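Local atomic coordinates of Slr1951 protein (PDB entry 3HX1), a protein that is of unknown function but carries a forkhead-associated (FHA) domain and so probably recognises phosphothreonine-containing partners. Residues Leu9-Ile15 with Arg111-Arg117; Ile44-Val49 with Met104-Val110; Ile52-Val57 with Arg69-Glu75. All coordinates share one frame. Residues are numbered along the deposited sequence.

Contact 1: residues Leu9-Ile15 with Arg111-Arg117; sequences LQEHILI and RYEYRRR
The first and last strands of the FHA beta sandwich pair here. Extended strands 11-15 and 111-115 run antiparallel, axes 4.8 Å apart at 156°. Hydrogen-bonded pairs Glu11-Arg115, Ile13-Glu113 and Ile15-Arg111 alternate with non-hydrogen-bonded His12-Tyr114 and Leu14-Tyr112. Ile13 N to Glu113 O and Glu113 N to Ile13 O are both 3.0 Å; Ile15 N to Arg111 O is 2.8 Å.

On the Ile13 face, Glu113 (chi1 m, chi2 t) offers OE2 to Arg111 NH1 at 2.7 Å and OE1 to Arg115 NH2 at 3.2 Å. Arg115 (t, t, m) lays its guanidinium face against Ile13 (m, m) and salt-bridges Glu24.

On the other face, His12 (m, chi2 -69°) clusters with Tyr112 (t, chi2 -94°) and Tyr114 (t, chi2 39°). The near-parallel His12 and Tyr114 rings are slid apart and barely overlap, centroids 4.9 Å apart. Gln10 CB lies over the Tyr114 ring face, a CH-pi contact 3.4 Å from the centroid. His12 ND1 and Tyr112 OH share a very short hydrogen bond of 2.4 Å.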
# COMPACT_ATOMS: atom_id res chain seq x y z
N LEU A 9 -21.59 8.89 -0.70
CA LEU A 9 -21.07 7.52 -0.46
C LEU A 9 -19.56 7.50 -0.58
O LEU A 9 -19.02 7.14 -1.62
CB LEU A 9 -21.67 6.54 -1.48
CG LEU A 9 -23.20 6.48 -1.52
CD1 LEU A 9 -23.64 5.51 -2.60
CD2 LEU A 9 -23.73 6.06 -0.15
N GLN A 10 -18.88 7.90 0.49
CA GLN A 10 -17.42 7.94 0.52
C GLN A 10 -16.79 6.65 -0.02
O GLN A 10 -17.25 5.55 0.29
CB GLN A 10 -16.94 8.19 1.94
CG GLN A 10 -17.49 9.44 2.58
CD GLN A 10 -17.29 9.45 4.09
OE1 GLN A 10 -17.82 8.58 4.79
NE2 GLN A 10 -16.53 10.41 4.58
N GLU A 11 -15.74 6.80 -0.83
CA GLU A 11 -15.04 5.65 -1.39
C GLU A 11 -13.56 5.61 -1.01
O GLU A 11 -12.95 6.65 -0.74
CB GLU A 11 -15.19 5.63 -2.92
CG GLU A 11 -15.04 6.99 -3.60
CD GLU A 11 -15.24 6.92 -5.12
OE1 GLU A 11 -15.81 5.91 -5.60
OE2 GLU A 11 -14.83 7.86 -5.83
N HIS A 12 -13.00 4.40 -0.98
CA HIS A 12 -11.61 4.17 -0.61
C HIS A 12 -10.69 4.40 -1.80
O HIS A 12 -10.73 3.64 -2.77
CB HIS A 12 -11.43 2.74 -0.10
CG HIS A 12 -12.31 2.41 1.07
ND1 HIS A 12 -12.12 2.97 2.31
CD2 HIS A 12 -13.39 1.61 1.17
CE1 HIS A 12 -13.06 2.53 3.13
NE2 HIS A 12 -13.84 1.70 2.47
N ILE A 13 -9.87 5.45 -1.72
CA ILE A 13 -8.95 5.80 -2.80
C ILE A 13 -7.49 5.71 -2.38
O ILE A 13 -7.09 6.22 -1.33
CB ILE A 13 -9.20 7.23 -3.31
CG1 ILE A 13 -10.62 7.35 -3.88
CG2 ILE A 13 -8.18 7.58 -4.38
CD1 ILE A 13 -10.93 6.35 -4.98
N LEU A 14 -6.69 5.07 -3.23
CA LEU A 14 -5.27 4.91 -2.97
C LEU A 14 -4.46 5.71 -3.99
O LEU A 14 -4.47 5.38 -5.18
CB LEU A 14 -4.91 3.42 -3.06
CG LEU A 14 -3.76 2.93 -2.18
CD1 LEU A 14 -4.11 3.21 -0.72
CD2 LEU A 14 -3.54 1.44 -2.39
N ILE A 15 -3.77 6.76 -3.53
CA ILE A 15 -2.94 7.55 -4.43
C ILE A 15 -1.53 6.94 -4.44
O ILE A 15 -0.80 7.02 -3.45
CB ILE A 15 -2.84 9.03 -3.99
CG1 ILE A 15 -4.23 9.66 -3.93
CG2 ILE A 15 -1.96 9.82 -4.96
CD1 ILE A 15 -4.96 9.38 -2.65
N ARG A 111 -0.74 7.07 -0.57
CA ARG A 111 -1.54 7.87 0.33
C ARG A 111 -2.93 7.30 0.28
O ARG A 111 -3.36 6.80 -0.76
CB ARG A 111 -1.58 9.34 -0.11
CG ARG A 111 -0.31 10.11 0.16
CD ARG A 111 -0.59 11.61 0.23
NE ARG A 111 -1.56 11.94 1.28
CZ ARG A 111 -2.79 12.39 1.04
NH1 ARG A 111 -3.20 12.57 -0.21
NH2 ARG A 111 -3.61 12.65 2.05
N TYR A 112 -3.63 7.35 1.41
CA TYR A 112 -4.99 6.84 1.46
C TYR A 112 -5.95 7.98 1.71
O TYR A 112 -5.62 8.96 2.38
CB TYR A 112 -5.14 5.79 2.57
CG TYR A 112 -6.58 5.39 2.82
CD1 TYR A 112 -7.33 6.02 3.81
CD2 TYR A 112 -7.20 4.40 2.06
CE1 TYR A 112 -8.66 5.68 4.05
CE2 TYR A 112 -8.54 4.04 2.29
CZ TYR A 112 -9.26 4.69 3.30
OH TYR A 112 -10.56 4.34 3.59
N GLU A 113 -7.15 7.86 1.15
CA GLU A 113 -8.17 8.89 1.32
C GLU A 113 -9.57 8.30 1.30
O GLU A 113 -9.86 7.38 0.54
CB GLU A 113 -8.05 9.95 0.22
CG GLU A 113 -7.04 11.05 0.53
CD GLU A 113 -6.95 12.08 -0.58
OE1 GLU A 113 -8.01 12.53 -1.06
OE2 GLU A 113 -5.83 12.46 -0.96
N TYR A 114 -10.43 8.81 2.17
CA TYR A 114 -11.81 8.36 2.22
C TYR A 114 -12.61 9.51 1.65
O TYR A 114 -13.15 10.34 2.38
CB TYR A 114 -12.23 8.06 3.66
CG TYR A 114 -13.49 7.24 3.74
CD1 TYR A 114 -13.72 6.20 2.83
CD2 TYR A 114 -14.46 7.49 4.71
CE1 TYR A 114 -14.88 5.45 2.89
CE2 TYR A 114 -15.62 6.74 4.77
CZ TYR A 114 -15.82 5.72 3.86
OH TYR A 114 -16.99 5.00 3.89
N ARG A 115 -12.66 9.54 0.32
CA ARG A 115 -13.33 10.59 -0.44
C ARG A 115 -14.85 10.43 -0.54
O ARG A 115 -15.36 9.32 -0.63
CB ARG A 115 -12.73 10.62 -1.84
CG ARG A 115 -13.02 11.85 -2.64
CD ARG A 115 -12.14 11.82 -3.86
NE ARG A 115 -10.73 11.67 -3.49
CZ ARG A 115 -9.78 11.28 -4.32
NH1 ARG A 115 -10.07 10.99 -5.59
NH2 ARG A 115 -8.52 11.20 -3.91
N ARG A 116 -15.54 11.57 -0.55
CA ARG A 116 -17.00 11.62 -0.60
C ARG A 116 -17.63 11.66 -2.00
O ARG A 116 -18.45 10.80 -2.31
CB ARG A 116 -17.48 12.82 0.22
CG ARG A 116 -18.98 13.02 0.24
CD ARG A 116 -19.42 13.91 1.41
NE ARG A 116 -19.15 13.29 2.70
CZ ARG A 116 -19.88 13.50 3.80
NH1 ARG A 116 -20.92 14.32 3.76
NH2 ARG A 116 -19.56 12.88 4.93
N ARG A 117 -17.27 12.66 -2.81
CA ARG A 117 -17.80 12.83 -4.17
C ARG A 117 -19.28 13.23 -4.23
O ARG A 117 -19.64 14.02 -5.14
CB ARG A 117 -17.57 11.57 -5.03
CG ARG A 117 -18.67 10.52 -4.96
CD ARG A 117 -18.09 9.14 -5.22
NE ARG A 117 -19.06 8.07 -4.98
CZ ARG A 117 -19.74 7.44 -5.93
NH1 ARG A 117 -19.55 7.76 -7.21
NH2 ARG A 117 -20.59 6.49 -5.61

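Contact 2: residues Ile44-Val49 with Met104-Val110; sequences IKSQFV and MGPQVSV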
# COMPACT_ATOMS: atom_id res chain seq x y z
N ILE A 44 3.26 -1.58 -7.69
CA ILE A 44 3.98 -0.39 -7.27
C ILE A 44 5.33 -0.55 -7.96
O ILE A 44 6.21 -1.26 -7.47
CB ILE A 44 4.18 -0.31 -5.75
CG1 ILE A 44 2.93 0.24 -5.07
CG2 ILE A 44 5.31 0.66 -5.46
CD1 ILE A 44 1.71 -0.59 -5.25
N LYS A 45 5.47 0.12 -9.10
CA LYS A 45 6.66 0.06 -9.92
C LYS A 45 7.89 0.74 -9.32
O LYS A 45 7.97 1.98 -9.28
CB LYS A 45 6.36 0.68 -11.29
CG LYS A 45 7.53 0.73 -12.26
CD LYS A 45 7.17 1.59 -13.48
CE LYS A 45 8.32 1.73 -14.45
NZ LYS A 45 8.04 2.77 -15.48
N SER A 46 8.84 -0.08 -8.87
CA SER A 46 10.11 0.38 -8.30
C SER A 46 10.98 -0.80 -7.94
O SER A 46 10.49 -1.90 -7.73
CB SER A 46 9.90 1.21 -7.03
OG SER A 46 11.14 1.73 -6.58
N GLN A 47 12.29 -0.55 -7.86
CA GLN A 47 13.25 -1.60 -7.52
C GLN A 47 13.39 -1.73 -6.02
O GLN A 47 13.89 -2.73 -5.52
CB GLN A 47 14.61 -1.28 -8.13
CG GLN A 47 15.16 0.08 -7.73
CD GLN A 47 16.62 0.26 -8.14
OE1 GLN A 47 17.02 -0.17 -9.22
NE2 GLN A 47 17.41 0.90 -7.29
N PHE A 48 12.95 -0.71 -5.29
CA PHE A 48 13.03 -0.72 -3.84
C PHE A 48 11.84 -1.46 -3.26
O PHE A 48 11.76 -1.69 -2.06
CB PHE A 48 13.09 0.71 -3.31
CG PHE A 48 14.19 1.54 -3.91
CD1 PHE A 48 15.45 0.98 -4.14
CD2 PHE A 48 13.99 2.88 -4.20
CE1 PHE A 48 16.48 1.76 -4.64
CE2 PHE A 48 15.03 3.66 -4.70
CZ PHE A 48 16.27 3.10 -4.92
N VAL A 49 10.91 -1.82 -4.13
CA VAL A 49 9.72 -2.54 -3.72
C VAL A 49 9.83 -4.02 -4.07
O VAL A 49 10.15 -4.38 -5.19
CB VAL A 49 8.47 -1.98 -4.41
CG1 VAL A 49 7.27 -2.90 -4.16
CG2 VAL A 49 8.19 -0.59 -3.88
N MSE A 104 7.06 3.48 1.34
CA MSE A 104 7.52 2.13 1.20
C MSE A 104 8.73 1.81 0.31
O MSE A 104 8.74 0.78 -0.39
CB MSE A 104 6.29 1.31 0.83
CG MSE A 104 5.42 1.78 -0.36
SE MSE A 104 4.67 0.16 -0.83
CE MSE A 104 6.49 -0.23 -1.11
N GLY A 105 9.74 2.71 0.40
CA GLY A 105 11.00 2.65 -0.34
C GLY A 105 11.44 4.04 -0.83
O GLY A 105 10.63 4.98 -0.83
N PRO A 106 12.71 4.24 -1.25
CA PRO A 106 13.17 5.56 -1.74
C PRO A 106 12.31 6.02 -2.91
O PRO A 106 12.19 5.32 -3.93
CB PRO A 106 14.61 5.29 -2.17
CG PRO A 106 15.05 4.19 -1.24
CD PRO A 106 13.83 3.29 -1.19
N GLN A 107 11.67 7.18 -2.75
CA GLN A 107 10.85 7.77 -3.80
C GLN A 107 9.48 7.11 -4.05
O GLN A 107 8.77 7.50 -4.97
CB GLN A 107 11.63 7.79 -5.12
CG GLN A 107 11.31 8.96 -6.02
CD GLN A 107 11.93 10.24 -5.51
OE1 GLN A 107 11.82 10.57 -4.32
NE2 GLN A 107 12.58 10.99 -6.39
N VAL A 108 9.09 6.13 -3.24
CA VAL A 108 7.80 5.47 -3.47
C VAL A 108 6.90 5.41 -2.24
O VAL A 108 7.36 5.13 -1.14
CB VAL A 108 8.00 4.06 -4.03
CG1 VAL A 108 8.77 3.20 -3.05
CG2 VAL A 108 6.66 3.45 -4.35
N SER A 109 5.61 5.62 -2.45
CA SER A 109 4.64 5.70 -1.35
C SER A 109 3.18 5.70 -1.79
O SER A 109 2.88 6.05 -2.93
CB SER A 109 4.89 7.01 -0.63
OG SER A 109 4.42 8.09 -1.44
N VAL A 110 2.28 5.34 -0.87
CA VAL A 110 0.85 5.35 -1.16
C VAL A 110 0.09 6.15 -0.11
O VAL A 110 0.27 5.94 1.10
CB VAL A 110 0.23 3.92 -1.21
CG1 VAL A 110 0.91 3.08 -2.28
CG2 VAL A 110 0.33 3.26 0.15
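At one end of the FHA beta sandwich, the loop between strands 42-43 and 54-58 packs on the type II beta turn Gly105-Val108, which joins strand 101-103 to the final strand. The segments bury 351 Å² together, almost entirely through carbon against carbon.

Phe48 gives up the largest area, 80 Å². Its ring lies against Pro106, whose CG sits 3.7 Å from the ring centroid and 25° off the normal, a CH-pi contact over the face. Phe48 N donates to Ser46 OG at 3.3 Å, forming an ST turn just before the aromatic residue. Pro106, with 53 Å² buried, takes the second position of its turn, where its phi of -58° fits; Gln107 follows with a positive phi of 74°, and Val108 N closes the turn on Gly105 O at 3.1 Å. Gly105 passes beneath Phe48 CB at phi 140°, psi 165°, angles at which a CB would be jammed against the preceding carbonyl and tight against Phe48.

Ile44, burying 51 Å², makes the inner end of the contact. Its CG2 meets Val108 CG2 in a short contact at 3.3 Å, and its CG1 reaches Val110 CG1 at 4.5 Å. Ile16 of strand 11-18 touches both Ile44 and Val110, tying this end to the sandwich interior.

Val49 fills the middle while its carbonyl accepts from Arg36 NH1. Its CG2 lies 3.9 Å from Val108 CG1 and 3.3 Å from CE of Met104, a selenomethionine.

Contact 3: residues Ile52-Val57 with Arg69-Glu75; sequences IHAVLV and RIIDGDE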
# COMPACT_ATOMS: atom_id res chain seq x y z
N ILE A 52 6.26 -8.77 -3.94
CA ILE A 52 5.02 -8.70 -3.17
C ILE A 52 5.48 -8.09 -1.85
O ILE A 52 6.03 -8.78 -1.00
CB ILE A 52 4.40 -10.09 -2.89
CG1 ILE A 52 4.09 -10.83 -4.19
CG2 ILE A 52 3.15 -9.92 -2.05
CD1 ILE A 52 2.87 -10.29 -4.96
N HIS A 53 5.26 -6.79 -1.71
CA HIS A 53 5.70 -6.03 -0.54
C HIS A 53 4.77 -6.03 0.67
O HIS A 53 5.22 -5.95 1.81
CB HIS A 53 5.95 -4.58 -0.97
CG HIS A 53 6.92 -3.86 -0.10
ND1 HIS A 53 8.25 -3.71 -0.44
CD2 HIS A 53 6.76 -3.23 1.09
CE1 HIS A 53 8.87 -3.01 0.50
NE2 HIS A 53 7.99 -2.71 1.44
N ALA A 54 3.46 -6.11 0.43
CA ALA A 54 2.54 -6.11 1.54
C ALA A 54 1.15 -6.58 1.13
O ALA A 54 0.95 -7.00 -0.00
CB ALA A 54 2.46 -4.71 2.12
N VAL A 55 0.21 -6.51 2.08
CA VAL A 55 -1.17 -6.89 1.81
C VAL A 55 -2.14 -5.95 2.52
O VAL A 55 -1.82 -5.37 3.56
CB VAL A 55 -1.47 -8.33 2.27
CG1 VAL A 55 -0.58 -9.30 1.53
CG2 VAL A 55 -1.27 -8.45 3.77
N LEU A 56 -3.32 -5.80 1.94
CA LEU A 56 -4.37 -4.95 2.46
C LEU A 56 -5.59 -5.82 2.71
O LEU A 56 -6.08 -6.48 1.79
CB LEU A 56 -4.75 -3.87 1.45
CG LEU A 56 -3.73 -2.77 1.18
CD1 LEU A 56 -4.22 -1.92 0.02
CD2 LEU A 56 -3.55 -1.92 2.43
N VAL A 57 -6.07 -5.84 3.95
CA VAL A 57 -7.24 -6.64 4.27
C VAL A 57 -8.28 -5.70 4.87
O VAL A 57 -7.99 -4.95 5.80
CB VAL A 57 -6.90 -7.76 5.29
CG1 VAL A 57 -5.62 -8.46 4.90
CG2 VAL A 57 -6.77 -7.18 6.69
N ARG A 69 -6.49 -2.62 6.61
CA ARG A 69 -5.32 -2.76 7.46
C ARG A 69 -4.23 -3.22 6.51
O ARG A 69 -4.48 -4.03 5.62
CB ARG A 69 -5.57 -3.82 8.53
CG ARG A 69 -4.31 -4.33 9.19
CD ARG A 69 -4.62 -5.22 10.40
NE ARG A 69 -5.14 -4.43 11.52
CZ ARG A 69 -5.10 -4.81 12.79
NH1 ARG A 69 -4.56 -5.98 13.12
NH2 ARG A 69 -5.58 -4.02 13.74
N ILE A 70 -3.02 -2.69 6.68
CA ILE A 70 -1.91 -3.08 5.82
C ILE A 70 -0.86 -3.84 6.63
O ILE A 70 -0.43 -3.38 7.69
CB ILE A 70 -1.24 -1.84 5.15
CG1 ILE A 70 -0.00 -2.30 4.36
CG2 ILE A 70 -0.86 -0.80 6.20
CD1 ILE A 70 0.68 -1.22 3.55
N ILE A 71 -0.46 -5.01 6.14
CA ILE A 71 0.51 -5.83 6.83
C ILE A 71 1.74 -5.92 5.94
O ILE A 71 1.62 -6.04 4.73
CB ILE A 71 -0.06 -7.24 7.09
CG1 ILE A 71 -1.29 -7.15 7.99
CG2 ILE A 71 0.98 -8.12 7.75
CD1 ILE A 71 -2.60 -7.12 7.26
N ASP A 72 2.93 -5.87 6.54
CA ASP A 72 4.16 -5.96 5.77
C ASP A 72 4.44 -7.41 5.41
O ASP A 72 4.12 -8.32 6.17
CB ASP A 72 5.33 -5.38 6.57
CG ASP A 72 6.66 -5.48 5.83
OD1 ASP A 72 6.79 -4.89 4.73
OD2 ASP A 72 7.58 -6.14 6.34
N GLY A 73 5.04 -7.60 4.23
CA GLY A 73 5.39 -8.94 3.76
C GLY A 73 4.39 -9.55 2.79
O GLY A 73 3.26 -9.07 2.67
N ASP A 74 4.80 -10.60 2.08
CA ASP A 74 3.90 -11.26 1.13
C ASP A 74 2.90 -12.17 1.82
O ASP A 74 2.83 -12.21 3.05
CB ASP A 74 4.67 -12.05 0.05
CG ASP A 74 5.71 -13.00 0.64
OD1 ASP A 74 5.44 -13.60 1.70
OD2 ASP A 74 6.78 -13.15 0.02
N GLU A 75 2.11 -12.89 1.03
CA GLU A 75 1.09 -13.79 1.58
C GLU A 75 1.67 -14.92 2.43
O GLU A 75 1.01 -15.43 3.34
CB GLU A 75 0.24 -14.37 0.45
CG GLU A 75 -0.83 -13.42 -0.08
CD GLU A 75 -1.60 -14.02 -1.25
OE1 GLU A 75 -1.03 -14.12 -2.35
OE2 GLU A 75 -2.78 -14.40 -1.05
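Leu56 and Ile70 form the apolar centre of this beta hairpin, a non-hydrogen-bonded pair with Leu56 CD2 3.6 Å from Ile70 CB. Ala54 CB extends the patch, 4.1 Å from Ile70 CG1. This face looks into the FHA sandwich: Leu56 also touches Ile34 and Ile96, and Ile70 touches Leu84. On the opposite face Val55 CG2 packs on Ile71 CB at 3.7 Å and Val57 CG1 on Ile71 CD1 at 4.1 Å, with Phe31 lying against both valines.

Between the faces runs a regular antiparallel backbone, the strand axes 4.7 Å apart at 157°. Val55 and Ile71 exchange bonds, Val55 N to Ile71 O at 3.0 Å and Ile71 N to Val55 O at 2.9 Å; Val57 and Arg69 do likewise, both at 2.9 Å. At the open end of the hairpin, away from its connecting loop, His53 and Ala54 both face Ile34 in a classic beta bulge, and Gly73 N still donates to His53 O at 2.9 Å.

Polar groups finish both ends. At the Val57 end Arg69 forms a salt bridge with Glu93; at the other, Asp74 OD1 accepts from Gln78 N, and His53 bonds through ND1 to Ser50 N and through NE2 to Gly83 O. Ser50 and His53 fit the SxxH signature of FHA domains, so His53 is probably its histidine, which in relatives also steadies the binding loops. An amide donor at ND1 and a carbonyl acceptor at NE2 imply a neutral imidazole with its proton on NE2, spent on holding two loops together rather than left for a ligand.

Contacts 3, 2 and 1 are nested along the chain, each inside the loop closed by the next. Contacts 1 and 2 share strand 109-115, their centres about 21 Å apart; they meet where Val110 CB lies 4.0 Å from Ile15 O. Contact 3 belongs to the other sheet, and Leu14 CD2 to Leu56 CD1 at 4.2 Å joins it to contact 1 across the sandwich core. Contacts 2 and 3, centres about 14 Å apart, touch through Met104 CE and His53 CD2 at 3.7 Å. In related FHA domains the phosphopeptide binds to loops at one end of the sandwich, probably the end holding 44-49 and His53, with Arg36 and Ser50 nearby.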